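Local structure of putative acyl-CoA N-acyltransferase (Klebsiella pneumoniae subsp. pneumoniae, 3LOD) at residues Y4-I9 with I50-R55; T115-H120 with L145-E150; I17-A22 with V62-I67; T110-T115 with C135-Y140. The protein probably transfers an acyl group from acyl-coenzyme A to an amine, as members of the GNAT acetyltransferase family do. All coordinates share one frame; numbering follows the deposited sequence.

Contact 1 (Y4-I9 with I50-R55); sequences YTITDI and IALAIR
Arg55 runs its side chain over Thr5 to Thr7. CB and CG both lie 3.6 Å from Thr5 CG2, so the methyl rests against the aliphatic start of the arginine. CD meets both Thr5 CG2 and Thr7 OG1. A bend at chi3 (82°) turns NE off the line of the chain, and at the tip NH1 donates to Thr7 OG1 at 3.0 Å, with the hydroxyl oxygen in the guanidinium plane. Thr7 OG1 in turn donates to Asp8 O, as does a water that takes a weak bond from NH1. The other nitrogens have partners outside the two segments: NH2 forms a salt bridge with Glu15 of helix 14-26, and NE bonds to Gly59 O.

The backbones pair antiparallel. Thr5 with Arg55 and Thr7 with Ala53 are hydrogen-bonded pairs, the shortest bond being Ala53 N to Thr7 O at 2.8 Å. Past Asp8 the ladder ends with Ile9 N on Ala51 O at 3.2 Å, the donor standing above the carbonyl plane, while Ile9 CG1 packs on Ala53 CB at 3.6 Å. On the other face Ile6 and Ile54 lie side by side, CD1 of Ile6 4.2 Å from CG2 of Ile54, and Ile6 touches Lys94 of helix 91-104. This is the antiparallel edge of the GNAT sheet, where the first strand, 5-8, pairs with strand 49-55.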
loop_
_atom_site.group_PDB
_atom_site.type_symbol
_atom_site.label_atom_id
_atom_site.label_comp_id
_atom_site.label_asym_id
_atom_site.label_seq_id
_atom_site.Cartn_x
_atom_site.Cartn_y
_atom_site.Cartn_z
ATOM N N TYR A 4 -13.284 -12.231 -0.172
ATOM C CA TYR A 4 -13.361 -10.847 -0.604
ATOM C C TYR A 4 -12.759 -10.679 -2.000
ATOM O O TYR A 4 -12.056 -11.561 -2.500
ATOM C CB TYR A 4 -12.512 -10.007 0.343
ATOM C CG TYR A 4 -13.054 -9.922 1.748
ATOM C CD1 TYR A 4 -13.452 -8.680 2.277
ATOM C CD2 TYR A 4 -13.209 -11.084 2.558
ATOM C CE1 TYR A 4 -13.968 -8.577 3.571
ATOM C CE2 TYR A 4 -13.718 -10.984 3.867
ATOM C CZ TYR A 4 -14.088 -9.714 4.351
ATOM O OH TYR A 4 -14.577 -9.558 5.598
ATOM N N THR A 5 -12.966 -9.515 -2.604
ATOM C CA THR A 5 -12.573 -9.319 -3.993
ATOM C C THR A 5 -11.483 -8.217 -4.115
ATOM O O THR A 5 -11.382 -7.401 -3.217
ATOM C CB THR A 5 -13.862 -9.125 -4.843
ATOM O OG1 THR A 5 -13.756 -9.911 -6.013
ATOM C CG2 THR A 5 -14.151 -7.695 -5.234
ATOM N N ILE A 6 -10.650 -8.213 -5.169
ATOM C CA ILE A 6 -9.684 -7.100 -5.448
ATOM C C ILE A 6 -9.871 -6.447 -6.815
ATOM O O ILE A 6 -9.933 -7.141 -7.845
ATOM C CB ILE A 6 -8.213 -7.553 -5.371
ATOM C CG1 ILE A 6 -7.642 -7.239 -4.003
ATOM C CG2 ILE A 6 -7.368 -6.763 -6.320
ATOM C CD1 ILE A 6 -7.100 -8.407 -3.365
ATOM N N THR A 7 -9.944 -5.127 -6.857
ATOM C CA THR A 7 -10.211 -4.465 -8.131
ATOM C C THR A 7 -9.438 -3.202 -8.207
ATOM O O THR A 7 -9.112 -2.633 -7.170
ATOM C CB THR A 7 -11.698 -4.007 -8.270
ATOM O OG1 THR A 7 -11.982 -2.951 -7.321
ATOM C CG2 THR A 7 -12.694 -5.179 -8.126
ATOM N N ASP A 8 -9.215 -2.721 -9.422
ATOM C CA ASP A 8 -8.656 -1.399 -9.611
ATOM C C ASP A 8 -9.566 -0.382 -8.912
ATOM O O ASP A 8 -10.756 -0.659 -8.730
ATOM C CB ASP A 8 -8.553 -1.066 -11.103
ATOM C CG ASP A 8 -7.245 -1.574 -11.753
ATOM O OD1 ASP A 8 -6.293 -1.899 -11.011
ATOM O OD2 ASP A 8 -7.158 -1.614 -13.015
ATOM N N ILE A 9 -9.000 0.749 -8.478
ATOM C CA ILE A 9 -9.752 1.968 -8.161
ATOM C C ILE A 9 -8.996 3.225 -8.596
ATOM O O ILE A 9 -7.773 3.326 -8.487
ATOM C CB ILE A 9 -10.094 2.184 -6.614
ATOM C CG1 ILE A 9 -9.200 1.379 -5.729
ATOM C CG2 ILE A 9 -11.616 2.090 -6.199
ATOM C CD1 ILE A 9 -8.021 2.146 -5.479
ATOM N N ILE A 50 -0.425 2.649 -9.527
ATOM C CA ILE A 50 -1.291 1.482 -9.379
ATOM C C ILE A 50 -2.031 1.640 -8.065
ATOM O O ILE A 50 -1.408 1.893 -7.011
ATOM C CB ILE A 50 -0.495 0.162 -9.300
ATOM C CG1 ILE A 50 0.183 -0.162 -10.627
ATOM C CG2 ILE A 50 -1.369 -1.025 -8.852
ATOM C CD1 ILE A 50 1.383 -1.076 -10.382
ATOM N N ALA A 51 -3.341 1.446 -8.120
ATOM C CA ALA A 51 -4.176 1.592 -6.967
ATOM C C ALA A 51 -5.222 0.493 -7.013
ATOM O O ALA A 51 -5.891 0.283 -8.049
ATOM C CB ALA A 51 -4.837 2.919 -7.017
ATOM N N LEU A 52 -5.383 -0.179 -5.882
ATOM C CA LEU A 52 -6.302 -1.328 -5.755
ATOM C C LEU A 52 -7.180 -1.242 -4.503
ATOM O O LEU A 52 -6.787 -0.598 -3.515
ATOM C CB LEU A 52 -5.486 -2.625 -5.670
ATOM C CG LEU A 52 -4.565 -3.020 -6.833
ATOM C CD1 LEU A 52 -3.870 -4.386 -6.592
ATOM C CD2 LEU A 52 -5.279 -3.005 -8.182
ATOM N N ALA A 53 -8.325 -1.924 -4.526
ATOM C CA ALA A 53 -9.229 -2.000 -3.342
ATOM C C ALA A 53 -9.618 -3.430 -3.025
ATOM O O ALA A 53 -9.676 -4.266 -3.929
ATOM C CB ALA A 53 -10.469 -1.188 -3.576
ATOM N N ILE A 54 -9.882 -3.720 -1.751
ATOM C CA ILE A 54 -10.505 -4.988 -1.372
ATOM C C ILE A 54 -11.910 -4.753 -0.924
ATOM O O ILE A 54 -12.196 -3.864 -0.112
ATOM C CB ILE A 54 -9.838 -5.654 -0.203
ATOM C CG1 ILE A 54 -8.455 -5.163 -0.046
ATOM C CG2 ILE A 54 -9.750 -7.196 -0.360
ATOM C CD1 ILE A 54 -8.094 -5.286 1.396
ATOM N N ARG A 55 -12.788 -5.611 -1.409
ATOM C CA ARG A 55 -14.202 -5.426 -1.283
ATOM C C ARG A 55 -14.756 -6.620 -0.586
ATOM O O ARG A 55 -14.339 -7.749 -0.821
ATOM C CB ARG A 55 -14.821 -5.260 -2.668
ATOM C CG ARG A 55 -13.934 -4.464 -3.635
ATOM C CD ARG A 55 -14.648 -3.980 -4.903
ATOM N NE ARG A 55 -15.366 -2.754 -4.585
ATOM C CZ ARG A 55 -15.036 -1.518 -4.968
ATOM N NH1 ARG A 55 -13.986 -1.290 -5.757
ATOM N NH2 ARG A 55 -15.805 -0.505 -4.571
HETATM O O HOH W 1 -13.639 0.352 -8.371
#

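Contact 2 (T115-H120 with L145-E150); sequences TGIHQH and LSVFME
Thr115 and Val147 hold the two strands together through a pair of backbone bonds, Val147 N to Thr115 O at 2.7 Å and Thr115 N to Val147 O at 3.0 Å. They form one antiparallel hydrogen-bonded pair, with both side chains on the same face of the sheet. Beyond Thr115 the chain turns, and Ile117 leans back over the end of the neighbouring strand. Its CG2 methyl meets Val147 CG2 at 3.6 Å, the two side chains crossing at about a right angle. Val147 turns that methyl anti to its own carbonyl carbon, with CG1 anti to the backbone N (chi1 -171°). Ile117 CG2 also lies 3.7 Å from Leu145 CD1.

Ile117 lies in a type I turn from Gly116 to Gln119, closed by Gln119 N on Gly116 O at 3.1 Å and leading into helix 120-128. Further out, Ile123 of that helix touches both Thr115 and Val147, and Thr133 of strand 132-134 also touches Val147. Ser146, its CB directed away from segment 115-120, turns its hydroxyl to Glu114. The chemistry is therefore divided: directional backbone bonds fix the register at Thr115, whereas the join beyond it relies on aliphatic contact at the protein surface.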
loop_
_atom_site.group_PDB
_atom_site.type_symbol
_atom_site.label_atom_id
_atom_site.label_comp_id
_atom_site.label_asym_id
_atom_site.label_seq_id
_atom_site.Cartn_x
_atom_site.Cartn_y
_atom_site.Cartn_z
ATOM N N THR A 115 6.860 3.724 6.323
ATOM C CA THR A 115 5.823 4.034 7.342
ATOM C C THR A 115 6.429 4.464 8.658
ATOM O O THR A 115 7.573 4.128 8.956
ATOM C CB THR A 115 4.977 2.817 7.819
ATOM O OG1 THR A 115 5.727 1.596 7.656
ATOM C CG2 THR A 115 3.580 2.790 7.169
ATOM N N GLY A 116 5.603 5.094 9.496
ATOM C CA GLY A 116 6.017 5.448 10.853
ATOM C C GLY A 116 6.288 4.233 11.726
ATOM O O GLY A 116 5.727 3.147 11.490
ATOM N N ILE A 117 7.160 4.426 12.724
ATOM C CA ILE A 117 7.468 3.361 13.686
ATOM C C ILE A 117 6.260 3.002 14.501
ATOM O O ILE A 117 6.231 1.917 15.056
ATOM C CB ILE A 117 8.514 3.716 14.770
ATOM C CG1 ILE A 117 8.481 5.215 15.127
ATOM C CG2 ILE A 117 9.881 3.091 14.437
ATOM C CD1 ILE A 117 9.375 5.602 16.356
ATOM N N HIS A 118 5.293 3.910 14.615
ATOM C CA HIS A 118 4.077 3.602 15.315
ATOM C C HIS A 118 3.222 2.521 14.638
ATOM O O HIS A 118 2.316 1.977 15.275
ATOM C CB HIS A 118 3.222 4.861 15.491
ATOM C CG HIS A 118 3.868 5.938 16.313
ATOM N ND1 HIS A 118 4.668 5.674 17.415
ATOM C CD2 HIS A 118 3.795 7.293 16.222
ATOM C CE1 HIS A 118 5.066 6.815 17.958
ATOM N NE2 HIS A 118 4.547 7.812 17.256
ATOM N N GLN A 119 3.484 2.211 13.374
ATOM C CA GLN A 119 2.578 1.365 12.608
ATOM C C GLN A 119 2.942 -0.121 12.617
ATOM O O GLN A 119 3.308 -0.723 11.585
ATOM C CB GLN A 119 2.410 1.926 11.208
ATOM C CG GLN A 119 1.710 3.242 11.306
ATOM C CD GLN A 119 1.539 3.911 9.980
ATOM O OE1 GLN A 119 0.669 3.528 9.154
ATOM N NE2 GLN A 119 2.387 4.930 9.736
ATOM N N HIS A 120 2.777 -0.696 13.797
ATOM C CA HIS A 120 3.226 -2.031 14.117
ATOM C C HIS A 120 2.556 -3.136 13.291
ATOM O O HIS A 120 3.229 -4.079 12.839
ATOM C CB HIS A 120 3.053 -2.290 15.627
ATOM C CG HIS A 120 3.864 -1.372 16.487
ATOM N ND1 HIS A 120 3.295 -0.358 17.240
ATOM C CD2 HIS A 120 5.203 -1.292 16.696
ATOM C CE1 HIS A 120 4.251 0.300 17.881
ATOM N NE2 HIS A 120 5.416 -0.246 17.567
ATOM N N LEU A 145 11.718 8.788 13.840
ATOM C CA LEU A 145 11.452 7.534 13.203
ATOM C C LEU A 145 10.391 7.496 12.118
ATOM O O LEU A 145 9.248 7.921 12.263
ATOM C CB LEU A 145 11.358 6.409 14.195
ATOM C CG LEU A 145 12.753 6.029 14.676
ATOM C CD1 LEU A 145 13.171 4.683 14.143
ATOM C CD2 LEU A 145 13.774 7.100 14.340
ATOM N N SER A 146 10.900 7.064 10.980
ATOM C CA SER A 146 10.231 6.420 9.876
ATOM C C SER A 146 10.903 5.061 9.854
ATOM O O SER A 146 12.010 4.878 10.440
ATOM C CB SER A 146 10.571 7.134 8.582
ATOM O OG SER A 146 9.825 8.319 8.445
ATOM N N VAL A 147 10.241 4.110 9.205
ATOM C CA VAL A 147 10.839 2.808 8.878
ATOM C C VAL A 147 10.731 2.662 7.371
ATOM O O VAL A 147 9.647 2.830 6.797
ATOM C CB VAL A 147 10.091 1.633 9.544
ATOM C CG1 VAL A 147 10.840 0.342 9.373
ATOM C CG2 VAL A 147 9.921 1.912 11.006
ATOM N N PHE A 148 11.869 2.395 6.745
ATOM C CA PHE A 148 11.940 2.163 5.335
ATOM C C PHE A 148 12.134 0.693 5.173
ATOM O O PHE A 148 12.883 0.104 5.966
ATOM C CB PHE A 148 13.127 2.901 4.771
ATOM C CG PHE A 148 13.075 4.367 5.041
ATOM C CD1 PHE A 148 12.291 5.211 4.236
ATOM C CD2 PHE A 148 13.799 4.921 6.108
ATOM C CE1 PHE A 148 12.221 6.585 4.479
ATOM C CE2 PHE A 148 13.741 6.292 6.358
ATOM C CZ PHE A 148 12.938 7.125 5.536
ATOM N N MET A 149 11.469 0.109 4.159
ATOM C CA MET A 149 11.553 -1.330 3.875
ATOM C C MET A 149 11.568 -1.582 2.375
ATOM O O MET A 149 11.066 -0.787 1.593
ATOM C CB MET A 149 10.391 -2.111 4.575
ATOM C CG MET A 149 10.068 -1.691 6.045
ATOM S SD MET A 149 8.922 -2.831 6.960
ATOM C CE MET A 149 10.083 -4.222 6.968
ATOM N N GLU A 150 12.173 -2.671 1.926
ATOM C CA GLU A 150 12.012 -3.019 0.539
ATOM C C GLU A 150 12.103 -4.495 0.326
ATOM O O GLU A 150 12.440 -5.222 1.226
ATOM C CB GLU A 150 12.991 -2.275 -0.368
ATOM C CG GLU A 150 14.497 -2.644 -0.200
ATOM C CD GLU A 150 15.389 -2.156 -1.374
ATOM O OE1 GLU A 150 16.302 -2.928 -1.787
ATOM O OE2 GLU A 150 15.162 -1.016 -1.881
#

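Contact 3 (I17-A22 with V62-I67); sequences IALIAA and VGCGAI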
loop_
_atom_site.group_PDB
_atom_site.type_symbol
_atom_site.label_atom_id
_atom_site.label_comp_id
_atom_site.label_asym_id
_atom_site.label_seq_id
_atom_site.Cartn_x
_atom_site.Cartn_y
_atom_site.Cartn_z
ATOM N N ILE A 17 -10.842 7.814 -1.291
ATOM C CA ILE A 17 -10.650 8.964 -0.456
ATOM C C ILE A 17 -11.111 8.674 0.950
ATOM O O ILE A 17 -10.420 9.040 1.897
ATOM C CB ILE A 17 -11.302 10.214 -1.067
ATOM C CG1 ILE A 17 -10.531 10.591 -2.349
ATOM C CG2 ILE A 17 -11.312 11.337 -0.044
ATOM C CD1 ILE A 17 -11.222 11.670 -3.217
ATOM N N ALA A 18 -12.200 7.944 1.107
ATOM C CA ALA A 18 -12.706 7.643 2.475
ATOM C C ALA A 18 -11.785 6.736 3.282
ATOM O O ALA A 18 -11.512 6.997 4.490
ATOM C CB ALA A 18 -14.151 7.094 2.459
ATOM N N LEU A 19 -11.255 5.689 2.645
ATOM C CA LEU A 19 -10.262 4.815 3.330
ATOM C C LEU A 19 -8.963 5.573 3.728
ATOM O O LEU A 19 -8.540 5.569 4.867
ATOM C CB LEU A 19 -9.956 3.638 2.447
ATOM C CG LEU A 19 -11.198 2.809 2.152
ATOM C CD1 LEU A 19 -11.077 2.068 0.804
ATOM C CD2 LEU A 19 -11.429 1.845 3.332
ATOM N N ILE A 20 -8.390 6.264 2.766
ATOM C CA ILE A 20 -7.298 7.173 2.950
ATOM C C ILE A 20 -7.546 8.181 4.100
ATOM O O ILE A 20 -6.712 8.343 4.984
ATOM C CB ILE A 20 -7.073 7.840 1.559
ATOM C CG1 ILE A 20 -6.494 6.792 0.621
ATOM C CG2 ILE A 20 -6.155 9.016 1.558
ATOM C CD1 ILE A 20 -5.857 5.624 1.366
ATOM N N ALA A 21 -8.695 8.847 4.091
ATOM C CA ALA A 21 -9.058 9.776 5.161
ATOM C C ALA A 21 -9.061 9.056 6.521
ATOM O O ALA A 21 -8.494 9.585 7.501
ATOM C CB ALA A 21 -10.375 10.418 4.871
ATOM N N ALA A 22 -9.668 7.870 6.587
ATOM C CA ALA A 22 -9.667 7.075 7.838
ATOM C C ALA A 22 -8.221 6.700 8.234
ATOM O O ALA A 22 -7.871 6.776 9.406
ATOM C CB ALA A 22 -10.557 5.761 7.697
ATOM N N VAL A 62 -13.136 -1.851 1.484
ATOM C CA VAL A 62 -13.014 -2.219 2.877
ATOM C C VAL A 62 -11.520 -2.097 3.188
ATOM O O VAL A 62 -11.104 -2.166 4.331
ATOM C CB VAL A 62 -13.672 -3.656 3.052
ATOM C CG1 VAL A 62 -12.700 -4.821 2.939
ATOM C CG2 VAL A 62 -14.563 -3.739 4.264
ATOM N N GLY A 63 -10.731 -1.853 2.149
ATOM C CA GLY A 63 -9.277 -1.722 2.263
ATOM C C GLY A 63 -8.698 -1.222 0.940
ATOM O O GLY A 63 -9.363 -1.282 -0.101
ATOM N N CYS A 64 -7.487 -0.685 0.949
ATOM C CA CYS A 64 -6.897 -0.292 -0.324
ATOM C C CYS A 64 -5.426 -0.113 -0.213
ATOM O O CYS A 64 -4.891 -0.144 0.920
ATOM C CB CYS A 64 -7.485 1.029 -0.785
ATOM S SG CYS A 64 -7.101 2.396 0.377
ATOM N N GLY A 65 -4.761 0.099 -1.360
ATOM C CA GLY A 65 -3.338 0.453 -1.335
ATOM C C GLY A 65 -2.868 0.826 -2.724
ATOM O O GLY A 65 -3.605 0.673 -3.714
ATOM N N ALA A 66 -1.634 1.307 -2.812
ATOM C CA ALA A 66 -1.169 1.876 -4.065
ATOM C C ALA A 66 0.343 1.825 -4.189
ATOM O O ALA A 66 1.091 1.768 -3.159
ATOM C CB ALA A 66 -1.639 3.285 -4.203
ATOM N N ILE A 67 0.785 1.820 -5.439
ATOM C CA ILE A 67 2.202 1.810 -5.749
ATOM C C ILE A 67 2.425 2.893 -6.769
ATOM O O ILE A 67 1.706 2.965 -7.781
ATOM C CB ILE A 67 2.637 0.466 -6.347
ATOM C CG1 ILE A 67 2.623 -0.596 -5.262
ATOM C CG2 ILE A 67 4.034 0.577 -7.002
ATOM C CD1 ILE A 67 2.755 -1.998 -5.802
#
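Helix 14-26, the first helix of this GNAT fold, lies across the sheet here, and Leu19 and Ile20 bring it down on strand 61-69. The short segments run almost perpendicular, at 88°, with their axes 8.4 Å apart, so the helix meets the strand over only a few residues. Leu19 carries most of the contact. Its CG is anti to the carbonyl carbon (chi1 -60°), and from there the two methyls part: CD1 comes to 3.9 Å from Gly63 O, and CD2 to the same distance from Val62 C. Both methyls rest on the helix side of the backbone where Val62 joins Gly63, CD2 over the peptide and CD1 beside Gly63 O, and so meet main-chain atoms of these two residues.

That piece of main chain is irregular. Val62 and Gly63 both face Ile54 of strand 49-55, which makes a classic beta bulge, and Val62 turns its side chain away from the helix, where it touches Tyr4 and His86. On its other edge strand 61-69 pairs with strand 74-82, Cys64 bonding to Tyr81. The helix reaches that strand too, with Leu19 on Tyr81 and Ile20 on Arg79, so it bridges two adjacent strands of a buried region.

One residue further along, Cys64 points its side chain at the helix. SG sits between its backbone N and carbonyl carbon (chi1 63°), and there the sulphur is touched from two successive helix residues, 3.7 Å from Leu19 CB and 3.6 Å from Ile20 CD1.

Contact 4 (T110-T115 with C135-Y140); sequences TLRLET and CAFAPY
Arg112 and Phe137 slide past one another in opposite directions, with the guanidinium and ring planes only 20° apart, yet the flat groups do not stack squarely. The root of the arginine meets the far end of the ring: Arg112 CB lies over one face, offset toward the rim, 3.5 Å from Phe137 CZ, in a CH-pi contact. The tip of the arginine meets the root of the phenylalanine, with Phe137 CB over the centre of the guanidinium, 4.0 Å from Arg112 CZ. At the edge of the ring, near its plane, CZ reaches the strand backbone 3.7 Å from Leu113 C. Phe148 of the neighbouring strand 146-152 also meets this ring.

Two residues along the strand, Glu114 and Tyr140 cross at about a right angle. Glu114 CG sits over the centre of the Tyr140 ring, 4.0 Å from its centroid, in a second CH-pi contact, and Glu114 CB is 3.5 Å from Tyr140 CE2. The chain then bends at chi2 (-72°), and the carboxylate plane stands 68° from the ring. A water donates to Tyr140 OH at 3.1 Å and lies 2.7 Å from Glu114 OE1. Outside the two segments OE2 of Glu114 bonds to Ser146 OG, and Tyr140 OH bonds to Glu76.

The loop 135-140 thus lies on strand 110-116 through aromatic faces meeting the aliphatic parts of two charged side chains, while the polar ends of Glu114 and Tyr140 are held by Ser146 and Glu76 beyond the contact, with the water lying between the two groups.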
loop_
_atom_site.group_PDB
_atom_site.type_symbol
_atom_site.label_atom_id
_atom_site.label_comp_id
_atom_site.label_asym_id
_atom_site.label_seq_id
_atom_site.Cartn_x
_atom_site.Cartn_y
_atom_site.Cartn_z
ATOM N N THR A 110 11.777 -3.713 -7.736
ATOM C CA THR A 110 11.999 -3.552 -6.293
ATOM C C THR A 110 10.874 -2.672 -5.796
ATOM O O THR A 110 10.569 -1.619 -6.420
ATOM C CB THR A 110 13.292 -2.833 -6.033
ATOM O OG1 THR A 110 14.375 -3.592 -6.594
ATOM C CG2 THR A 110 13.545 -2.705 -4.593
ATOM N N LEU A 111 10.226 -3.115 -4.711
ATOM C CA LEU A 111 9.242 -2.290 -4.031
ATOM C C LEU A 111 9.798 -1.768 -2.777
ATOM O O LEU A 111 10.319 -2.546 -2.019
ATOM C CB LEU A 111 8.051 -3.116 -3.630
ATOM C CG LEU A 111 6.922 -2.998 -4.594
ATOM C CD1 LEU A 111 5.754 -3.602 -3.875
ATOM C CD2 LEU A 111 6.700 -1.501 -4.954
ATOM N N ARG A 112 9.637 -0.480 -2.518
ATOM C CA ARG A 112 10.045 0.079 -1.244
ATOM C C ARG A 112 8.895 0.761 -0.579
ATOM O O ARG A 112 7.962 1.168 -1.268
ATOM C CB ARG A 112 11.064 1.166 -1.480
ATOM C CG ARG A 112 12.081 0.757 -2.395
ATOM C CD ARG A 112 12.406 1.905 -3.273
ATOM N NE ARG A 112 13.835 1.907 -3.362
ATOM C CZ ARG A 112 14.517 2.883 -3.918
ATOM N NH1 ARG A 112 13.843 3.901 -4.473
ATOM N NH2 ARG A 112 15.853 2.796 -3.961
ATOM N N LEU A 113 8.986 0.970 0.744
ATOM C CA LEU A 113 7.949 1.731 1.413
ATOM C C LEU A 113 8.532 2.456 2.600
ATOM O O LEU A 113 9.546 2.018 3.161
ATOM C CB LEU A 113 6.768 0.801 1.857
ATOM C CG LEU A 113 7.248 -0.282 2.816
ATOM C CD1 LEU A 113 7.199 0.232 4.256
ATOM C CD2 LEU A 113 6.530 -1.601 2.690
ATOM N N GLU A 114 7.870 3.548 2.983
ATOM C CA GLU A 114 8.106 4.249 4.244
ATOM C C GLU A 114 6.791 4.154 5.061
ATOM O O GLU A 114 5.731 4.432 4.525
ATOM C CB GLU A 114 8.475 5.717 3.934
ATOM C CG GLU A 114 8.814 6.648 5.136
ATOM C CD GLU A 114 7.604 7.066 6.020
ATOM O OE1 GLU A 114 6.564 7.595 5.518
ATOM O OE2 GLU A 114 7.713 6.872 7.258
ATOM N N THR A 115 6.860 3.724 6.323
ATOM C CA THR A 115 5.823 4.034 7.342
ATOM C C THR A 115 6.429 4.464 8.658
ATOM O O THR A 115 7.573 4.128 8.956
ATOM C CB THR A 115 4.977 2.817 7.819
ATOM O OG1 THR A 115 5.727 1.596 7.656
ATOM C CG2 THR A 115 3.580 2.790 7.169
ATOM N N CYS A 135 17.711 1.944 4.744
ATOM C CA CYS A 135 17.833 3.396 4.962
ATOM C C CYS A 135 16.824 4.169 4.137
ATOM O O CYS A 135 16.304 3.646 3.162
ATOM C CB CYS A 135 19.215 3.895 4.496
ATOM S SG CYS A 135 20.492 2.685 4.565
ATOM N N ALA A 136 16.644 5.441 4.489
ATOM C CA ALA A 136 15.990 6.447 3.646
ATOM C C ALA A 136 16.294 6.331 2.148
ATOM O O ALA A 136 17.414 6.017 1.782
ATOM C CB ALA A 136 16.388 7.828 4.134
ATOM N N PHE A 137 15.294 6.588 1.302
ATOM C CA PHE A 137 15.466 6.685 -0.154
ATOM C C PHE A 137 14.715 7.917 -0.603
ATOM O O PHE A 137 13.821 8.381 0.100
ATOM C CB PHE A 137 14.929 5.439 -0.887
ATOM C CG PHE A 137 13.524 4.975 -0.438
ATOM C CD1 PHE A 137 13.374 4.057 0.557
ATOM C CD2 PHE A 137 12.394 5.426 -1.061
ATOM C CE1 PHE A 137 12.104 3.620 0.973
ATOM C CE2 PHE A 137 11.121 5.009 -0.644
ATOM C CZ PHE A 137 10.977 4.109 0.357
ATOM N N ALA A 138 15.067 8.454 -1.759
ATOM C CA ALA A 138 14.389 9.630 -2.294
ATOM C C ALA A 138 12.914 9.309 -2.289
ATOM O O ALA A 138 12.561 8.164 -2.524
ATOM C CB ALA A 138 14.890 9.944 -3.739
ATOM N N PRO A 139 12.041 10.289 -1.973
ATOM C CA PRO A 139 12.409 11.640 -1.553
ATOM C C PRO A 139 12.360 11.820 -0.032
ATOM O O PRO A 139 11.943 12.876 0.424
ATOM C CB PRO A 139 11.311 12.491 -2.206
ATOM C CG PRO A 139 10.080 11.625 -2.091
ATOM C CD PRO A 139 10.575 10.170 -2.150
ATOM N N TYR A 140 12.758 10.822 0.752
ATOM C CA TYR A 140 12.720 10.993 2.201
ATOM C C TYR A 140 14.107 11.201 2.741
ATOM O O TYR A 140 15.066 10.613 2.235
ATOM C CB TYR A 140 12.064 9.810 2.916
ATOM C CG TYR A 140 10.643 9.477 2.459
ATOM C CD1 TYR A 140 9.562 10.362 2.687
ATOM C CD2 TYR A 140 10.377 8.273 1.811
ATOM C CE1 TYR A 140 8.254 10.035 2.251
ATOM C CE2 TYR A 140 9.101 7.959 1.385
ATOM C CZ TYR A 140 8.051 8.825 1.609
ATOM O OH TYR A 140 6.821 8.463 1.160
HETATM O O HOH W 2 5.118 7.031 3.266
#

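In the fold
One seven-stranded sheet carries all four contacts. Contacts 1 and 3 share its first half, their centres about 10 Å apart, and join through strands 49-55 and 61-69, Ile50 O lying 2.7 Å from Ile67 N. Contacts 2 and 4 occupy the other half, their centres also about 10 Å apart; they share Thr115 and meet where Leu113 N lies 2.9 Å from Met149 O. Contacts 1 and 2 sit on opposite sides of the chain's centre, about 24 Å between centres. Contacts 3 and 4 touch through Ile67 CD1 and Leu111 CD1, their centres about 19 Å apart. In GNAT enzymes acyl-coenzyme A generally binds where the two central parallel strands splay, here probably 74-82 and 110-116.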